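Side-chain contact in PrhC (Penicillium brasilianum, PDB 5X9J), which is a homodimeric isomerase of the trt14 family that takes part in the biosynthesis of the hexacyclic fungal meroterpenoid paraherquonin: residues V151-Q154 with D155-R159. Numbering follows the deposited sequence.
Sequences VRKQ and DLMNR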
loop_
_atom_site.group_PDB
_atom_site.type_symbol
_atom_site.label_atom_id
_atom_site.label_comp_id
_atom_site.label_asym_id
_atom_site.label_seq_id
_atom_site.Cartn_x
_atom_site.Cartn_y
_atom_site.Cartn_z
ATOM N N VAL B 151 -7.211 -8.941 -1.403
ATOM C CA VAL B 151 -7.972 -9.992 -2.076
ATOM C C VAL B 151 -7.107 -11.242 -2.257
ATOM O O VAL B 151 -7.582 -12.366 -2.071
ATOM C CB VAL B 151 -8.536 -9.476 -3.416
ATOM C CG1 VAL B 151 -8.988 -10.643 -4.303
ATOM C CG2 VAL B 151 -9.717 -8.510 -3.161
ATOM N N ARG B 152 -5.833 -11.062 -2.620
ATOM C CA ARG B 152 -4.894 -12.185 -2.624
ATOM C C ARG B 152 -4.868 -12.865 -1.265
ATOM O O ARG B 152 -4.946 -14.093 -1.169
ATOM C CB ARG B 152 -3.491 -11.710 -3.003
ATOM C CG ARG B 152 -3.333 -11.315 -4.454
ATOM C CD ARG B 152 -3.318 -12.549 -5.365
ATOM N NE ARG B 152 -3.242 -12.192 -6.783
ATOM C CZ ARG B 152 -2.124 -11.884 -7.425
ATOM N NH1 ARG B 152 -0.970 -11.872 -6.778
ATOM N NH2 ARG B 152 -2.155 -11.580 -8.720
ATOM N N LYS B 153 -4.792 -12.076 -0.193
ATOM C CA LYS B 153 -4.745 -12.679 1.130
ATOM C C LYS B 153 -6.066 -13.340 1.494
ATOM O O LYS B 153 -6.076 -14.437 2.072
ATOM C CB LYS B 153 -4.378 -11.646 2.187
ATOM C CG LYS B 153 -4.234 -12.302 3.544
ATOM C CD LYS B 153 -3.802 -11.334 4.608
ATOM C CE LYS B 153 -3.284 -12.100 5.818
ATOM N NZ LYS B 153 -3.345 -11.254 7.049
ATOM N N GLN B 154 -7.195 -12.686 1.197
ATOM C CA GLN B 154 -8.478 -13.285 1.551
ATOM C C GLN B 154 -8.715 -14.577 0.775
ATOM O O GLN B 154 -9.290 -15.528 1.312
ATOM C CB GLN B 154 -9.632 -12.305 1.307
ATOM C CG GLN B 154 -10.965 -12.840 1.831
ATOM C CD GLN B 154 -10.912 -13.217 3.335
ATOM O OE1 GLN B 154 -10.448 -12.436 4.173
ATOM N NE2 GLN B 154 -11.381 -14.426 3.667
ATOM N N ASP B 155 -8.291 -14.621 -0.489
ATOM C CA ASP B 155 -8.419 -15.844 -1.278
ATOM C C ASP B 155 -7.593 -16.971 -0.670
ATOM O O ASP B 155 -8.047 -18.119 -0.611
ATOM C CB ASP B 155 -7.984 -15.605 -2.728
ATOM C CG ASP B 155 -9.007 -14.807 -3.543
ATOM O OD1 ASP B 155 -10.174 -14.672 -3.098
ATOM O OD2 ASP B 155 -8.639 -14.320 -4.644
ATOM N N LEU B 156 -6.378 -16.662 -0.207
ATOM C CA LEU B 156 -5.578 -17.667 0.489
ATOM C C LEU B 156 -6.300 -18.166 1.733
ATOM O O LEU B 156 -6.407 -19.376 1.956
ATOM C CB LEU B 156 -4.205 -17.106 0.859
ATOM C CG LEU B 156 -3.377 -18.038 1.765
ATOM C CD1 LEU B 156 -3.063 -19.372 1.065
ATOM C CD2 LEU B 156 -2.099 -17.371 2.221
ATOM N N MET B 157 -6.817 -17.237 2.549
ATOM C CA MET B 157 -7.529 -17.624 3.763
ATOM C C MET B 157 -8.738 -18.495 3.446
ATOM O O MET B 157 -9.032 -19.446 4.180
ATOM C CB MET B 157 -7.971 -16.386 4.547
ATOM C CG MET B 157 -6.825 -15.529 5.023
ATOM S SD MET B 157 -5.705 -16.477 6.076
ATOM C CE MET B 157 -6.838 -16.928 7.384
ATOM N N ASN B 158 -9.459 -18.178 2.369
ATOM C CA ASN B 158 -10.588 -19.011 1.971
ATOM C C ASN B 158 -10.125 -20.410 1.564
ATOM O O ASN B 158 -10.755 -21.407 1.920
ATOM C CB ASN B 158 -11.353 -18.355 0.817
ATOM C CG ASN B 158 -12.122 -17.112 1.249
ATOM O OD1 ASN B 158 -12.378 -16.891 2.434
ATOM N ND2 ASN B 158 -12.507 -16.305 0.277
ATOM N N ARG B 159 -9.035 -20.500 0.796
ATOM C CA ARG B 159 -8.528 -21.808 0.395
ATOM C C ARG B 159 -8.044 -22.601 1.603
ATOM O O ARG B 159 -8.282 -23.812 1.689
ATOM C CB ARG B 159 -7.412 -21.645 -0.638
ATOM C CG ARG B 159 -7.912 -21.221 -2.027
ATOM C CD ARG B 159 -6.759 -21.119 -3.034
ATOM N NE ARG B 159 -6.057 -19.843 -2.904
ATOM C CZ ARG B 159 -4.750 -19.655 -3.104
ATOM N NH1 ARG B 159 -3.947 -20.669 -3.446
ATOM N NH2 ARG B 159 -4.241 -18.439 -2.956
HETATM O O HOH W 1 -4.344 -15.675 -3.244
#
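Val151 and Asp155, one turn apart on helix 150-162, run side by side in the same direction, with CG1 of Val151 3.7 Å from OD2 of Asp155. Their backbones are joined by the bond from Asp155 N to Val151 O (2.8 Å), the first of five successive i to i+4 bonds that mark this as regular alpha-helix. Arg152 sends its guanidinium away to the carbonyl of Glu125, but its own carbonyl O, besides accepting from Leu156 N, takes a second bond from a water at 2.7 Å; that water is also a weak acceptor for NH2 of Arg159. Lys153 projects, almost fully extended, away from the helix to a cation-pi contact with Phe66, while its carbonyl O receives Met157 N and has CG of Met157 packed against it at 3.2 Å. At Gln154 the chain leaves with CG anti to the backbone N (chi1 -173°) and then bends at chi2 (56°), which sets the amide beside the helix with NE2 on the Asn158 side. There NE2 donates to OD1 of Asn158 at 2.9 Å; the acceptor lies in the Gln154 amide plane, yet the donor stands above the Asn158 carbonyl plane, and the two amides are turned 55° apart. With an alanine in place of Gln154, OD1 of Asn158 is likely to lose this donor and the Asn158 amide would be freer to turn. Gln154 also packs against Val151 of the second subunit, so the amide pair sits beside the dimer contact, with Asn158 exposed, whereas Leu156 and Met157 are buried against Trp83 and Leu169. Neutral, bent and off the carbonyl plane, the amide-amide bond is probably a modest tie added to the backbone bonds.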